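Pngf-ii (Elizabethkingia meningoseptica, PDB 4R4X) probably acts as a peptide:N-glycosidase (PNGase), releasing N-linked glycans from glycoproteins by cleaving the bond between sugar chain and asparagine. Local coordinates at residues N376-N387 against W528-E538; I254-Y262 against L289-I297. All coordinates share one frame; numbering follows the deposited sequence.

Contact 1 (N376-N387 against W528-E538); sequences NNFVLPVFNTTN and WNVSGVLLGQE
F383 lays its ring over G532 where two antiparallel strands, 378-384 and 528-537, pair through a classic beta bulge: V382 and F383 both face G532. The segment axes run at 155° and approach to 4.5 Å. Both strands belong to the PNGase F-like part of the chain, and 378-384 is an end strand of its antiparallel sheet. Within the bulge, V382 N donates to G532 O at 3.0 Å and F383 N adds a weak bond to the same oxygen, while G532 N returns one to F383 O. From CB, the F383 side chain turns back across the partner strand because CG sits between the backbone N and the carbonyl carbon (chi1 58°). CD1 lies near G532 N and V530 O, CE1 comes to 3.4 Å from G532 N and also touches V530 CG2, and CZ and CE2 reach G532 CA. That CA stands 3.9 Å from the ring centroid, 18° off the normal, a CH-pi contact. On the face carrying V379 and V533, their CG1 atoms press to 3.5 Å, tighter than usual. Where the pairing starts on 376-387, the N377 amide grips the E538 backbone twice: OD1 accepts from E538 N on an in-plane lone pair, and ND2 donates almost straight to E538 O. At the other end, T385 OG1 donates to W528 O at 2.8 Å and accepts from V530 N at 2.8 Å.

Contact 2 (I254-Y262 against L289-I297); sequences IPQERAISY and LTPDYLPFI
T290 O is gripped from opposite faces of its carbonyl plane, by R258 NH1 at 2.8 Å and by Y293 N, the latter closing the type I beta turn T290-Y293. The arginine bond leaves nearly in the guanidinium plane but meets the oxygen 45° above the carbonyl plane, hence off its lone pairs. R258 reaches the turn because its chain is extended from CG to NE (chi3 -175°). L294 crosses it at about a right angle, placing CD2 over one guanidinium face, 3.6 Å from R258 NE. The backbones themselves are tied by I260 N to D292 O, a bond of 2.8 Å that runs nearly along the C=O axis. Beside it, I260 CG2 touches Y293 CD1 at 3.6 Å. Aromatic packing follows: F296 CD2 stands over the centre of the Y262 ring, and the planes meet obliquely at 49°, with centroids 4.6 Å apart. Y293 OH, itself bonded to G286 O, comes to the edge of the Y262 ring in its plane. A water accepts from Y262 N and donates to P255 O and L294 O, bridging the two loops. P255 packs its CB on L294 CD1 and its CG on I297 CD1. The contact thus joins two loops of the PNGase F-like part of the chain: 254-262 leads from strand 248-253 into helix 262-268, the loop 289-297 leads into strand 297-303, and P381 of strand 378-384 touches P255, L294 and I297.

Overall arrangement
From the N terminus, the chain first passes through the N-terminal N-glycanase domain, then enters the PNGase F-like part. Contact 2 comes first, closing a short loop: 26 residues, among them the rest of helix 262-268, separate 254-262 from 289-297. Contact 1 opens only afterwards and spans 140 residues, 48 of them in strands, so the two closures lie in series and neither nests in nor crosses the other. Their centres are nevertheless 12 Å apart. Contact 1 pairs end strand 378-384 with 527-537, contact 2 joins the loop after 248-253 to the one before 297-303, and probable hydrogen bonds N384 ND2 to F296 O and L289 N to V382 O, both 3.0 Å, fasten 289-297 to 378-384.

Contact 1 (N376-N387 against W528-E538)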
loop_
_atom_site.group_PDB
_atom_site.type_symbol
_atom_site.label_atom_id
_atom_site.label_comp_id
_atom_site.label_asym_id
_atom_site.label_seq_id
_atom_site.Cartn_x
_atom_site.Cartn_y
_atom_site.Cartn_z
ATOM N N ASN A 376 15.284 -9.720 6.532
ATOM C CA ASN A 376 16.521 -8.927 6.564
ATOM C C ASN A 376 16.427 -7.833 7.612
ATOM O O ASN A 376 15.371 -7.243 7.779
ATOM C CB ASN A 376 16.877 -8.361 5.201
ATOM C CG ASN A 376 15.868 -7.340 4.688
ATOM O OD1 ASN A 376 16.176 -6.129 4.553
ATOM N ND2 ASN A 376 14.687 -7.805 4.388
ATOM N N ASN A 377 17.514 -7.593 8.348
ATOM C CA ASN A 377 17.581 -6.469 9.288
ATOM C C ASN A 377 18.660 -5.479 8.897
ATOM O O ASN A 377 19.011 -4.592 9.684
ATOM C CB ASN A 377 17.789 -6.941 10.735
ATOM C CG ASN A 377 18.991 -7.856 10.883
ATOM O OD1 ASN A 377 19.858 -7.897 10.026
ATOM N ND2 ASN A 377 19.043 -8.591 11.982
ATOM N N PHE A 378 19.161 -5.630 7.673
ATOM C CA PHE A 378 20.264 -4.869 7.125
ATOM C C PHE A 378 19.913 -4.427 5.714
ATOM O O PHE A 378 19.394 -5.223 4.926
ATOM C CB PHE A 378 21.522 -5.737 7.099
ATOM C CG PHE A 378 22.736 -5.065 6.502
ATOM C CD1 PHE A 378 22.993 -5.148 5.147
ATOM C CD2 PHE A 378 23.644 -4.380 7.314
ATOM C CE1 PHE A 378 24.122 -4.551 4.596
ATOM C CE2 PHE A 378 24.756 -3.768 6.765
ATOM C CZ PHE A 378 25.007 -3.872 5.405
ATOM N N VAL A 379 20.176 -3.153 5.427
ATOM C CA VAL A 379 19.982 -2.521 4.116
ATOM C C VAL A 379 21.159 -1.590 3.842
ATOM O O VAL A 379 21.472 -0.745 4.671
ATOM C CB VAL A 379 18.683 -1.678 4.096
ATOM C CG1 VAL A 379 18.541 -0.925 2.793
ATOM C CG2 VAL A 379 17.468 -2.567 4.319
ATOM N N LEU A 380 21.831 -1.776 2.701
ATOM C CA LEU A 380 22.930 -0.912 2.256
ATOM C C LEU A 380 22.778 -0.598 0.774
ATOM O O LEU A 380 22.899 -1.505 -0.061
ATOM C CB LEU A 380 24.277 -1.604 2.436
ATOM C CG LEU A 380 25.508 -0.755 2.093
ATOM C CD1 LEU A 380 25.625 0.418 3.033
ATOM C CD2 LEU A 380 26.783 -1.580 2.141
ATOM N N PRO A 381 22.521 0.680 0.432
ATOM C CA PRO A 381 22.457 1.091 -0.972
ATOM C C PRO A 381 23.860 1.106 -1.574
ATOM O O PRO A 381 24.725 1.790 -1.043
ATOM C CB PRO A 381 21.909 2.516 -0.908
ATOM C CG PRO A 381 22.272 3.018 0.453
ATOM C CD PRO A 381 22.272 1.800 1.361
ATOM N N VAL A 382 24.085 0.349 -2.645
ATOM C CA VAL A 382 25.429 0.184 -3.202
ATOM C C VAL A 382 25.622 0.934 -4.512
ATOM O O VAL A 382 26.682 1.487 -4.748
ATOM C CB VAL A 382 25.834 -1.300 -3.325
ATOM C CG1 VAL A 382 26.045 -1.900 -1.943
ATOM C CG2 VAL A 382 24.803 -2.111 -4.063
ATOM N N PHE A 383 24.584 0.999 -5.349
ATOM C CA PHE A 383 24.655 1.812 -6.549
ATOM C C PHE A 383 23.277 2.256 -6.992
ATOM O O PHE A 383 22.255 1.658 -6.633
ATOM C CB PHE A 383 25.366 1.093 -7.704
ATOM C CG PHE A 383 24.736 -0.207 -8.111
ATOM C CD1 PHE A 383 23.769 -0.250 -9.087
ATOM C CD2 PHE A 383 25.190 -1.405 -7.573
ATOM C CE1 PHE A 383 23.191 -1.452 -9.459
ATOM C CE2 PHE A 383 24.639 -2.619 -7.954
ATOM C CZ PHE A 383 23.631 -2.637 -8.893
ATOM N N ASN A 384 23.273 3.324 -7.776
ATOM C CA ASN A 384 22.070 3.814 -8.437
ATOM C C ASN A 384 22.487 4.689 -9.601
ATOM O O ASN A 384 23.017 5.788 -9.392
ATOM C CB ASN A 384 21.213 4.609 -7.468
ATOM C CG ASN A 384 19.801 4.822 -7.988
ATOM O OD1 ASN A 384 19.547 4.830 -9.198
ATOM N ND2 ASN A 384 18.864 4.967 -7.063
ATOM N N THR A 385 22.287 4.188 -10.818
ATOM C CA THR A 385 22.639 4.931 -12.006
ATOM C C THR A 385 21.523 5.818 -12.514
ATOM O O THR A 385 21.759 6.623 -13.389
ATOM C CB THR A 385 23.080 4.025 -13.173
ATOM O OG1 THR A 385 21.953 3.302 -13.699
ATOM C CG2 THR A 385 24.183 3.043 -12.709
ATOM N N THR A 386 20.321 5.671 -11.975
ATOM C CA THR A 386 19.176 6.435 -12.454
ATOM C C THR A 386 19.370 7.942 -12.226
ATOM O O THR A 386 19.505 8.392 -11.079
ATOM C CB THR A 386 17.880 5.977 -11.766
ATOM O OG1 THR A 386 17.697 4.560 -11.940
ATOM C CG2 THR A 386 16.660 6.725 -12.341
ATOM N N ASN A 387 19.335 8.730 -13.296
ATOM C CA ASN A 387 19.621 10.156 -13.136
ATOM C C ASN A 387 18.356 10.986 -12.880
ATOM O O ASN A 387 17.783 11.669 -13.766
ATOM C CB ASN A 387 20.514 10.699 -14.249
ATOM C CG ASN A 387 19.891 10.591 -15.619
ATOM O OD1 ASN A 387 19.167 9.632 -15.921
ATOM N ND2 ASN A 387 20.166 11.582 -16.461
ATOM N N TRP A 528 21.226 2.696 -19.296
ATOM C CA TRP A 528 20.596 1.727 -18.384
ATOM C C TRP A 528 20.442 2.315 -16.984
ATOM O O TRP A 528 21.438 2.668 -16.348
ATOM C CB TRP A 528 21.397 0.426 -18.347
ATOM C CG TRP A 528 21.199 -0.356 -19.598
ATOM C CD1 TRP A 528 21.784 -0.128 -20.810
ATOM C CD2 TRP A 528 20.277 -1.424 -19.791
ATOM N NE1 TRP A 528 21.288 -1.007 -21.744
ATOM C CE2 TRP A 528 20.373 -1.824 -21.136
ATOM C CE3 TRP A 528 19.402 -2.113 -18.945
ATOM C CZ2 TRP A 528 19.625 -2.885 -21.653
ATOM C CZ3 TRP A 528 18.657 -3.153 -19.467
ATOM C CH2 TRP A 528 18.756 -3.519 -20.796
ATOM N N ASN A 529 19.192 2.432 -16.534
ATOM C CA ASN A 529 18.860 2.865 -15.185
ATOM C C ASN A 529 18.847 1.645 -14.275
ATOM O O ASN A 529 17.918 0.816 -14.351
ATOM C CB ASN A 529 17.484 3.522 -15.147
ATOM C CG ASN A 529 17.453 4.894 -15.772
ATOM O OD1 ASN A 529 18.343 5.713 -15.583
ATOM N ND2 ASN A 529 16.369 5.174 -16.462
ATOM N N VAL A 530 19.877 1.514 -13.437
ATOM C CA VAL A 530 20.014 0.358 -12.566
ATOM C C VAL A 530 20.286 0.796 -11.125
ATOM O O VAL A 530 21.105 1.694 -10.848
ATOM C CB VAL A 530 21.078 -0.653 -13.074
ATOM C CG1 VAL A 530 20.869 -0.977 -14.550
ATOM C CG2 VAL A 530 22.484 -0.132 -12.889
ATOM N N SER A 531 19.542 0.200 -10.203
ATOM C CA SER A 531 19.839 0.369 -8.783
ATOM C C SER A 531 19.979 -0.967 -8.069
ATOM O O SER A 531 19.356 -1.984 -8.423
ATOM C CB SER A 531 18.810 1.270 -8.099
ATOM O OG SER A 531 17.630 0.567 -7.845
ATOM N N GLY A 532 20.826 -0.943 -7.046
ATOM C CA GLY A 532 21.144 -2.110 -6.257
ATOM C C GLY A 532 21.236 -1.776 -4.797
ATOM O O GLY A 532 21.974 -0.873 -4.403
ATOM N N VAL A 533 20.433 -2.468 -4.003
ATOM C CA VAL A 533 20.467 -2.351 -2.577
ATOM C C VAL A 533 20.807 -3.727 -2.018
ATOM O O VAL A 533 20.176 -4.722 -2.367
ATOM C CB VAL A 533 19.108 -1.869 -2.039
ATOM C CG1 VAL A 533 19.101 -1.844 -0.534
ATOM C CG2 VAL A 533 18.815 -0.478 -2.579
ATOM N N LEU A 534 21.809 -3.778 -1.154
ATOM C CA LEU A 534 22.189 -5.014 -0.484
ATOM C C LEU A 534 21.326 -5.264 0.745
ATOM O O LEU A 534 21.175 -4.391 1.571
ATOM C CB LEU A 534 23.665 -4.962 -0.098
ATOM C CG LEU A 534 24.203 -6.193 0.626
ATOM C CD1 LEU A 534 24.155 -7.405 -0.276
ATOM C CD2 LEU A 534 25.641 -5.951 1.088
ATOM N N LEU A 535 20.745 -6.460 0.830
ATOM C CA LEU A 535 19.894 -6.862 1.929
ATOM C C LEU A 535 20.542 -8.068 2.583
ATOM O O LEU A 535 21.265 -8.817 1.940
ATOM C CB LEU A 535 18.520 -7.273 1.440
ATOM C CG LEU A 535 17.840 -6.316 0.451
ATOM C CD1 LEU A 535 16.623 -7.000 -0.139
ATOM C CD2 LEU A 535 17.437 -5.018 1.108
ATOM N N GLY A 536 20.312 -8.225 3.868
ATOM C CA GLY A 536 20.781 -9.420 4.560
ATOM C C GLY A 536 20.366 -9.450 6.012
ATOM O O GLY A 536 19.793 -8.488 6.547
ATOM N N GLN A 537 20.673 -10.561 6.666
ATOM C CA GLN A 537 20.313 -10.726 8.065
ATOM C C GLN A 537 21.570 -10.868 8.887
ATOM O O GLN A 537 22.341 -11.826 8.702
ATOM C CB GLN A 537 19.411 -11.939 8.242
ATOM C CG GLN A 537 18.971 -12.105 9.680
ATOM C CD GLN A 537 18.211 -13.390 9.914
ATOM O OE1 GLN A 537 18.022 -14.198 9.014
ATOM N NE2 GLN A 537 17.787 -13.587 11.140
ATOM N N GLU A 538 21.802 -9.891 9.752
ATOM C CA GLU A 538 22.892 -9.940 10.725
ATOM C C GLU A 538 22.378 -10.700 11.931
ATOM O O GLU A 538 21.334 -10.339 12.465
ATOM C CB GLU A 538 23.297 -8.525 11.141
ATOM C CG GLU A 538 24.105 -7.791 10.091
ATOM C CD GLU A 538 24.429 -6.358 10.456
ATOM O OE1 GLU A 538 23.770 -5.809 11.362
ATOM O OE2 GLU A 538 25.331 -5.760 9.821
HETATM O O HOH W 1 17.263 8.202 -17.003
#

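Contact 2 (I254-Y262 against L289-I297)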
loop_
_atom_site.group_PDB
_atom_site.type_symbol
_atom_site.label_atom_id
_atom_site.label_comp_id
_atom_site.label_asym_id
_atom_site.label_seq_id
_atom_site.Cartn_x
_atom_site.Cartn_y
_atom_site.Cartn_z
ATOM N N ILE A 254 16.329 9.282 0.531
ATOM C CA ILE A 254 17.713 9.697 0.518
ATOM C C ILE A 254 18.412 9.195 1.789
ATOM O O ILE A 254 18.197 9.753 2.880
ATOM C CB ILE A 254 17.836 11.233 0.393
ATOM C CG1 ILE A 254 17.208 11.702 -0.918
ATOM C CG2 ILE A 254 19.304 11.647 0.442
ATOM C CD1 ILE A 254 17.107 13.194 -1.083
ATOM N N PRO A 255 19.246 8.148 1.674
ATOM C CA PRO A 255 20.017 7.765 2.885
ATOM C C PRO A 255 21.086 8.800 3.249
ATOM O O PRO A 255 21.896 9.185 2.404
ATOM C CB PRO A 255 20.670 6.435 2.502
ATOM C CG PRO A 255 19.984 6.006 1.243
ATOM C CD PRO A 255 19.528 7.247 0.549
ATOM N N GLN A 256 21.079 9.225 4.505
ATOM C CA GLN A 256 21.949 10.302 4.975
ATOM C C GLN A 256 22.932 9.825 6.048
ATOM O O GLN A 256 23.477 10.649 6.807
ATOM C CB GLN A 256 21.092 11.449 5.500
ATOM C CG GLN A 256 20.377 12.210 4.389
ATOM C CD GLN A 256 19.687 13.458 4.911
ATOM O OE1 GLN A 256 20.176 14.577 4.734
ATOM N NE2 GLN A 256 18.577 13.268 5.589
ATOM N N GLU A 257 23.177 8.516 6.086
ATOM C CA GLU A 257 24.086 7.907 7.070
ATOM C C GLU A 257 25.565 8.261 6.869
ATOM O O GLU A 257 26.348 8.119 7.790
ATOM C CB GLU A 257 23.957 6.384 7.085
ATOM C CG GLU A 257 22.682 5.844 7.722
ATOM C CD GLU A 257 21.423 6.066 6.872
ATOM O OE1 GLU A 257 20.326 6.236 7.454
ATOM O OE2 GLU A 257 21.527 6.108 5.627
ATOM N N ARG A 258 25.968 8.686 5.680
ATOM C CA ARG A 258 27.357 9.079 5.451
ATOM C C ARG A 258 27.458 10.577 5.264
ATOM O O ARG A 258 26.431 11.269 5.213
ATOM C CB ARG A 258 27.932 8.278 4.285
ATOM C CG ARG A 258 27.985 6.804 4.649
ATOM C CD ARG A 258 28.721 5.934 3.661
ATOM N NE ARG A 258 28.596 4.528 4.059
ATOM C CZ ARG A 258 29.332 3.525 3.583
ATOM N NH1 ARG A 258 30.239 3.718 2.644
ATOM N NH2 ARG A 258 29.146 2.304 4.049
ATOM N N ALA A 259 28.689 11.088 5.180
ATOM C CA ALA A 259 28.927 12.542 5.157
ATOM C C ALA A 259 28.231 13.273 4.002
ATOM O O ALA A 259 27.712 14.353 4.203
ATOM C CB ALA A 259 30.429 12.835 5.101
ATOM N N ILE A 260 28.257 12.677 2.812
ATOM C CA ILE A 260 27.603 13.187 1.614
ATOM C C ILE A 260 26.375 12.308 1.275
ATOM O O ILE A 260 26.406 11.115 1.488
ATOM C CB ILE A 260 28.548 13.148 0.395
ATOM C CG1 ILE A 260 29.909 13.766 0.712
ATOM C CG2 ILE A 260 27.940 13.892 -0.795
ATOM C CD1 ILE A 260 30.951 13.506 -0.366
ATOM N N SER A 261 25.305 12.919 0.766
ATOM C CA SER A 261 24.144 12.182 0.286
ATOM C C SER A 261 23.678 12.790 -1.025
ATOM O O SER A 261 24.146 13.836 -1.455
ATOM C CB SER A 261 22.976 12.270 1.281
ATOM O OG SER A 261 22.367 13.545 1.207
ATOM N N TYR A 262 22.687 12.162 -1.634
ATOM C CA TYR A 262 22.122 12.726 -2.840
ATOM C C TYR A 262 21.523 14.106 -2.577
ATOM O O TYR A 262 21.466 14.937 -3.495
ATOM C CB TYR A 262 21.080 11.768 -3.394
ATOM C CG TYR A 262 20.779 11.900 -4.863
ATOM C CD1 TYR A 262 21.706 11.544 -5.824
ATOM C CD2 TYR A 262 19.534 12.294 -5.283
ATOM C CE1 TYR A 262 21.399 11.624 -7.183
ATOM C CE2 TYR A 262 19.210 12.387 -6.622
ATOM C CZ TYR A 262 20.140 12.033 -7.574
ATOM O OH TYR A 262 19.800 12.101 -8.906
ATOM N N LEU A 289 28.266 3.914 -4.097
ATOM C CA LEU A 289 28.638 4.133 -2.722
ATOM C C LEU A 289 30.148 4.417 -2.670
ATOM O O LEU A 289 30.911 3.854 -3.456
ATOM C CB LEU A 289 28.268 2.898 -1.892
ATOM C CG LEU A 289 28.857 2.605 -0.520
ATOM C CD1 LEU A 289 28.006 1.525 0.125
ATOM C CD2 LEU A 289 30.307 2.170 -0.606
ATOM N N THR A 290 30.544 5.348 -1.804
ATOM C CA THR A 290 31.960 5.532 -1.469
ATOM C C THR A 290 32.053 5.593 0.074
ATOM O O THR A 290 31.040 5.616 0.761
ATOM C CB THR A 290 32.550 6.812 -2.094
ATOM O OG1 THR A 290 32.155 7.933 -1.319
ATOM C CG2 THR A 290 32.123 7.031 -3.538
ATOM N N PRO A 291 33.269 5.649 0.623
ATOM C CA PRO A 291 33.369 5.772 2.071
ATOM C C PRO A 291 32.630 6.983 2.645
ATOM O O PRO A 291 32.235 6.954 3.802
ATOM C CB PRO A 291 34.890 5.888 2.299
ATOM C CG PRO A 291 35.495 5.157 1.151
ATOM C CD PRO A 291 34.600 5.533 -0.011
ATOM N N ASP A 292 32.444 8.023 1.831
ATOM C CA ASP A 292 31.834 9.275 2.264
ATOM C C ASP A 292 30.410 9.494 1.737
ATOM O O ASP A 292 29.802 10.528 2.027
ATOM C CB ASP A 292 32.707 10.448 1.792
ATOM C CG ASP A 292 34.192 10.192 2.021
ATOM O OD1 ASP A 292 34.571 10.096 3.196
ATOM O OD2 ASP A 292 34.953 10.033 1.036
ATOM N N TYR A 293 29.865 8.527 0.990
ATOM C CA TYR A 293 28.633 8.786 0.240
ATOM C C TYR A 293 27.824 7.515 0.035
ATOM O O TYR A 293 28.386 6.442 -0.232
ATOM C CB TYR A 293 28.995 9.411 -1.122
ATOM C CG TYR A 293 27.842 9.552 -2.092
ATOM C CD1 TYR A 293 26.965 10.609 -2.000
ATOM C CD2 TYR A 293 27.623 8.595 -3.089
ATOM C CE1 TYR A 293 25.891 10.721 -2.864
ATOM C CE2 TYR A 293 26.570 8.706 -3.970
ATOM C CZ TYR A 293 25.709 9.775 -3.850
ATOM O OH TYR A 293 24.669 9.917 -4.709
ATOM N N LEU A 294 26.500 7.667 0.161
ATOM C CA LEU A 294 25.528 6.666 -0.262
ATOM C C LEU A 294 24.631 7.219 -1.377
ATOM O O LEU A 294 24.192 8.373 -1.312
ATOM C CB LEU A 294 24.631 6.266 0.896
ATOM C CG LEU A 294 25.329 5.558 2.043
ATOM C CD1 LEU A 294 24.335 5.371 3.167
ATOM C CD2 LEU A 294 25.976 4.249 1.625
ATOM N N PRO A 295 24.344 6.390 -2.393
ATOM C CA PRO A 295 23.431 6.800 -3.457
ATOM C C PRO A 295 21.993 6.726 -2.962
ATOM O O PRO A 295 21.744 6.100 -1.939
ATOM C CB PRO A 295 23.699 5.767 -4.566
ATOM C CG PRO A 295 24.184 4.551 -3.848
ATOM C CD PRO A 295 24.860 5.022 -2.594
ATOM N N PHE A 296 21.043 7.354 -3.655
ATOM C CA PHE A 296 19.661 7.281 -3.194
ATOM C C PHE A 296 19.052 5.882 -3.426
ATOM O O PHE A 296 19.591 5.071 -4.203
ATOM C CB PHE A 296 18.794 8.406 -3.781
ATOM C CG PHE A 296 18.420 8.241 -5.218
ATOM C CD1 PHE A 296 17.246 7.585 -5.571
ATOM C CD2 PHE A 296 19.212 8.770 -6.231
ATOM C CE1 PHE A 296 16.882 7.444 -6.900
ATOM C CE2 PHE A 296 18.847 8.652 -7.567
ATOM C CZ PHE A 296 17.672 7.987 -7.905
ATOM N N ILE A 297 17.974 5.604 -2.696
ATOM C CA ILE A 297 17.224 4.352 -2.814
ATOM C C ILE A 297 15.915 4.624 -3.538
ATOM O O ILE A 297 15.134 5.531 -3.136
ATOM C CB ILE A 297 16.973 3.754 -1.436
ATOM C CG1 ILE A 297 18.312 3.245 -0.881
ATOM C CG2 ILE A 297 15.936 2.613 -1.435
ATOM C CD1 ILE A 297 18.212 2.763 0.526
HETATM O O HOH W 2 21.836 9.589 -0.551
HETATM O O HOH W 3 30.890 9.295 5.667
#